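Long-range contact in CheC, inhibitor of MCP methylation / FliN fusion protein (Thermotoga maritima, PDB 4HYN), which probably dephosphorylates the chemotaxis response regulator CheY-P as a CheC-family phosphatase that forms part of the flagellar rotor: residues 154-167 / 177-189. Residues are numbered along the deposited sequence; the frame is centred on the assembly and turned at random.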
# COMPACT_ATOMS: atom_id res chain seq x y z
N VAL A 154 7.02 -4.84 -9.98
CA VAL A 154 7.47 -4.99 -8.60
C VAL A 154 8.67 -5.95 -8.61
O VAL A 154 9.60 -5.83 -7.83
CB VAL A 154 6.32 -5.55 -7.74
CG1 VAL A 154 6.78 -5.75 -6.31
CG2 VAL A 154 5.14 -4.59 -7.79
N THR A 155 8.63 -6.88 -9.55
CA THR A 155 9.67 -7.87 -9.77
C THR A 155 10.00 -7.74 -11.27
O THR A 155 9.21 -7.18 -12.03
CB THR A 155 9.14 -9.28 -9.45
OG1 THR A 155 9.54 -9.65 -8.12
CG2 THR A 155 9.63 -10.30 -10.43
N ASP A 156 11.17 -8.22 -11.68
CA ASP A 156 11.58 -8.15 -13.09
C ASP A 156 11.46 -9.47 -13.87
O ASP A 156 11.94 -9.57 -14.99
CB ASP A 156 13.01 -7.60 -13.20
CG ASP A 156 14.06 -8.55 -12.62
OD1 ASP A 156 13.73 -9.39 -11.74
OD2 ASP A 156 15.23 -8.46 -13.05
N ASN A 157 10.85 -10.48 -13.26
CA ASN A 157 10.68 -11.78 -13.91
C ASN A 157 9.36 -12.40 -13.45
O ASN A 157 9.07 -12.44 -12.26
CB ASN A 157 11.84 -12.72 -13.54
CG ASN A 157 11.86 -13.98 -14.39
OD1 ASN A 157 12.62 -14.06 -15.36
ND2 ASN A 157 11.04 -14.96 -14.04
N PRO A 158 8.55 -12.90 -14.40
CA PRO A 158 7.26 -13.51 -14.07
C PRO A 158 7.30 -14.68 -13.08
O PRO A 158 6.29 -14.99 -12.46
CB PRO A 158 6.70 -13.92 -15.44
CG PRO A 158 7.92 -14.02 -16.32
CD PRO A 158 8.75 -12.86 -15.86
N GLU A 159 8.46 -15.29 -12.90
CA GLU A 159 8.57 -16.40 -11.95
C GLU A 159 9.07 -15.99 -10.57
O GLU A 159 9.15 -16.83 -9.67
CB GLU A 159 9.44 -17.54 -12.51
CG GLU A 159 8.87 -18.24 -13.75
CD GLU A 159 7.54 -18.95 -13.50
OE1 GLU A 159 7.41 -19.65 -12.47
OE2 GLU A 159 6.63 -18.81 -14.34
N LYS A 160 9.45 -14.73 -10.40
CA LYS A 160 9.91 -14.29 -9.09
C LYS A 160 8.70 -13.91 -8.24
O LYS A 160 7.71 -13.38 -8.75
CB LYS A 160 10.91 -13.13 -9.20
CG LYS A 160 12.23 -13.56 -9.80
CD LYS A 160 13.08 -12.39 -10.26
CE LYS A 160 14.06 -11.94 -9.20
NZ LYS A 160 15.13 -11.05 -9.76
N ASP A 161 8.78 -14.21 -6.95
CA ASP A 161 7.66 -13.93 -6.06
C ASP A 161 7.47 -12.53 -5.52
O ASP A 161 8.38 -11.68 -5.50
CB ASP A 161 7.59 -14.98 -4.95
CG ASP A 161 7.11 -16.34 -5.46
OD1 ASP A 161 7.07 -16.56 -6.69
OD2 ASP A 161 6.76 -17.21 -4.63
N VAL A 162 6.25 -12.31 -5.05
CA VAL A 162 5.81 -11.05 -4.53
C VAL A 162 4.88 -11.32 -3.34
O VAL A 162 4.42 -12.45 -3.13
CB VAL A 162 5.04 -10.32 -5.65
CG1 VAL A 162 3.54 -10.51 -5.51
CG2 VAL A 162 5.43 -8.87 -5.73
N ALA A 163 4.65 -10.29 -2.54
CA ALA A 163 3.74 -10.39 -1.40
C ALA A 163 2.60 -9.41 -1.63
O ALA A 163 2.82 -8.23 -1.94
CB ALA A 163 4.45 -10.06 -0.11
N VAL A 164 1.38 -9.93 -1.55
CA VAL A 164 0.19 -9.11 -1.72
C VAL A 164 -0.41 -8.97 -0.33
O VAL A 164 -0.86 -9.94 0.28
CB VAL A 164 -0.82 -9.74 -2.72
CG1 VAL A 164 -2.09 -8.90 -2.80
CG2 VAL A 164 -0.19 -9.85 -4.11
N VAL A 165 -0.34 -7.75 0.20
CA VAL A 165 -0.84 -7.45 1.53
C VAL A 165 -2.20 -6.75 1.50
O VAL A 165 -2.39 -5.75 0.81
CB VAL A 165 0.16 -6.56 2.30
CG1 VAL A 165 -0.24 -6.47 3.76
CG2 VAL A 165 1.59 -7.10 2.13
N GLU A 166 -3.14 -7.29 2.28
CA GLU A 166 -4.48 -6.71 2.37
C GLU A 166 -4.64 -5.82 3.60
O GLU A 166 -4.31 -6.22 4.72
CB GLU A 166 -5.54 -7.81 2.41
CG GLU A 166 -6.97 -7.27 2.50
CD GLU A 166 -8.01 -8.35 2.76
OE1 GLU A 166 -9.08 -8.00 3.31
OE2 GLU A 166 -7.78 -9.54 2.42
N PHE A 167 -5.15 -4.61 3.38
CA PHE A 167 -5.39 -3.68 4.47
C PHE A 167 -6.87 -3.39 4.60
O PHE A 167 -7.54 -3.11 3.61
CB PHE A 167 -4.66 -2.36 4.23
CG PHE A 167 -3.18 -2.44 4.43
CD1 PHE A 167 -2.65 -2.53 5.71
CD2 PHE A 167 -2.32 -2.43 3.34
CE1 PHE A 167 -1.27 -2.61 5.90
CE2 PHE A 167 -0.94 -2.51 3.51
CZ PHE A 167 -0.41 -2.60 4.79
N SER A 177 -13.70 -0.55 4.17
CA SER A 177 -13.17 -0.58 2.82
C SER A 177 -11.82 -1.27 2.88
O SER A 177 -11.29 -1.52 3.96
CB SER A 177 -13.04 0.83 2.25
OG SER A 177 -12.10 1.60 2.98
N LYS A 178 -11.28 -1.64 1.73
CA LYS A 178 -9.98 -2.29 1.70
C LYS A 178 -9.18 -1.95 0.46
O LYS A 178 -9.73 -1.50 -0.54
CB LYS A 178 -10.13 -3.81 1.83
CG LYS A 178 -10.95 -4.47 0.75
CD LYS A 178 -10.94 -6.00 0.92
CE LYS A 178 -11.84 -6.68 -0.10
NZ LYS A 178 -11.52 -6.29 -1.50
N PHE A 179 -7.87 -2.08 0.58
CA PHE A 179 -6.95 -1.85 -0.52
C PHE A 179 -5.78 -2.82 -0.38
O PHE A 179 -5.64 -3.48 0.64
CB PHE A 179 -6.47 -0.39 -0.58
CG PHE A 179 -5.80 0.10 0.67
CD1 PHE A 179 -4.41 0.11 0.77
CD2 PHE A 179 -6.55 0.61 1.73
CE1 PHE A 179 -3.78 0.62 1.90
CE2 PHE A 179 -5.93 1.12 2.87
CZ PHE A 179 -4.54 1.13 2.96
N TYR A 180 -4.95 -2.89 -1.41
CA TYR A 180 -3.83 -3.81 -1.41
C TYR A 180 -2.49 -3.19 -1.71
O TYR A 180 -2.37 -2.18 -2.41
CB TYR A 180 -4.09 -4.96 -2.40
CG TYR A 180 -5.35 -5.75 -2.11
CD1 TYR A 180 -5.33 -6.87 -1.28
CD2 TYR A 180 -6.59 -5.34 -2.62
CE1 TYR A 180 -6.49 -7.56 -0.95
CE2 TYR A 180 -7.76 -6.01 -2.30
CZ TYR A 180 -7.71 -7.12 -1.47
OH TYR A 180 -8.87 -7.79 -1.14
N GLN A 181 -1.47 -3.84 -1.17
CA GLN A 181 -0.10 -3.44 -1.36
C GLN A 181 0.64 -4.66 -1.90
O GLN A 181 0.34 -5.79 -1.51
CB GLN A 181 0.53 -3.01 -0.03
CG GLN A 181 2.05 -3.03 -0.03
CD GLN A 181 2.65 -2.53 1.27
OE1 GLN A 181 3.09 -1.38 1.35
NE2 GLN A 181 2.70 -3.39 2.28
N VAL A 182 1.53 -4.43 -2.85
CA VAL A 182 2.32 -5.51 -3.40
C VAL A 182 3.79 -5.09 -3.48
O VAL A 182 4.13 -4.01 -3.98
CB VAL A 182 1.72 -6.12 -4.72
CG1 VAL A 182 0.55 -5.30 -5.21
CG2 VAL A 182 2.78 -6.31 -5.80
N ILE A 183 4.62 -5.85 -2.77
CA ILE A 183 6.07 -5.62 -2.72
C ILE A 183 6.75 -6.92 -3.08
O ILE A 183 6.17 -8.00 -2.90
CB ILE A 183 6.55 -5.19 -1.31
CG1 ILE A 183 5.76 -5.92 -0.22
CG2 ILE A 183 6.48 -3.68 -1.18
CD1 ILE A 183 6.25 -5.65 1.21
N SER A 184 7.98 -6.83 -3.59
CA SER A 184 8.70 -8.04 -3.98
C SER A 184 9.13 -8.87 -2.77
O SER A 184 9.31 -8.35 -1.67
CB SER A 184 9.91 -7.69 -4.85
OG SER A 184 11.05 -7.39 -4.06
N ALA A 185 9.24 -10.18 -2.97
CA ALA A 185 9.68 -11.05 -1.90
C ALA A 185 11.14 -10.70 -1.59
O ALA A 185 11.63 -10.93 -0.47
CB ALA A 185 9.54 -12.49 -2.32
N ASP A 186 11.83 -10.13 -2.57
CA ASP A 186 13.22 -9.71 -2.42
C ASP A 186 13.31 -8.64 -1.34
O ASP A 186 14.18 -8.69 -0.48
CB ASP A 186 13.74 -9.12 -3.72
CG ASP A 186 14.70 -10.02 -4.43
OD1 ASP A 186 15.80 -9.53 -4.77
OD2 ASP A 186 14.37 -11.21 -4.66
N LEU A 187 12.40 -7.67 -1.42
CA LEU A 187 12.33 -6.58 -0.46
C LEU A 187 11.95 -7.09 0.94
O LEU A 187 12.47 -6.61 1.94
CB LEU A 187 11.29 -5.56 -0.92
CG LEU A 187 11.47 -4.16 -0.35
CD1 LEU A 187 12.50 -3.41 -1.19
CD2 LEU A 187 10.15 -3.42 -0.36
N VAL A 188 11.02 -8.05 0.99
CA VAL A 188 10.57 -8.64 2.25
C VAL A 188 11.73 -9.32 2.98
O VAL A 188 11.90 -9.14 4.19
CB VAL A 188 9.43 -9.65 2.02
CG1 VAL A 188 9.13 -10.44 3.29
CG2 VAL A 188 8.19 -8.92 1.56
N LYS A 189 12.53 -10.09 2.23
CA LYS A 189 13.69 -10.80 2.78
C LYS A 189 14.69 -9.77 3.33
O LYS A 189 15.32 -9.99 4.36
CB LYS A 189 14.37 -11.65 1.70
CG LYS A 189 15.43 -12.59 2.25
CD LYS A 189 16.76 -12.52 1.48
CE LYS A 189 16.79 -13.49 0.31
NZ LYS A 189 18.13 -13.53 -0.37
O HOH W 1 11.11 -11.18 -5.70
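With CG of F179 between its backbone N and carbonyl carbon (chi1 57°) and CG of F167 anti to its carbonyl carbon (chi1 -73°), the two phenylalanines reach each other across a hydrogen-bonded pair. CB of F167 sits over one face of the F179 ring, 3.9 Å from its centroid, in a CH-pi contact offset toward the rim. The rings themselves, 28° from parallel, are displaced until little of one ring covers the other. At its edge, in plane, the F167 ring meets CB of Q181, whose extended side chain runs alongside V165; OE1 of Q181 is hydrogen-bonded to ND2 of N73 on strand 71-78. On the opposite face of the sheet E166 and Y180 run alongside one another in the same direction, with E166 CG 3.5 Å from Y180 CE1 and the carboxylate steeply tilted to the ring. The phenol OH takes a hydrogen bond from K178 NZ.

Strands 161-171 and 177-184 form an antiparallel beta hairpin as the second and third strands of the six-stranded antiparallel sheet of this CheC-like domain, between strands 35-46 and 71-78, and helices 6-30 and 185-200 cover the face carrying A163, V165 and F167. Paired backbone bonds link A163 with I183, V165 with Q181 and F167 with F179; the V165 N to Q181 O bond measures 2.7 Å. Past the V162-S184 pair one more backbone bond follows: A185 N, at the start of the helix, donates to D161 O at 3.1 Å from above the carbonyl plane, while a water also donates to that oxygen. One residue earlier S184 N-caps the helix, its OG accepting from L187 N at 3.0 Å. Before the type I turn N157-K160, V154 folds back so that its CG2 meets V182 CG2 at 3.5 Å, a methyl that V162 CG2 also touches.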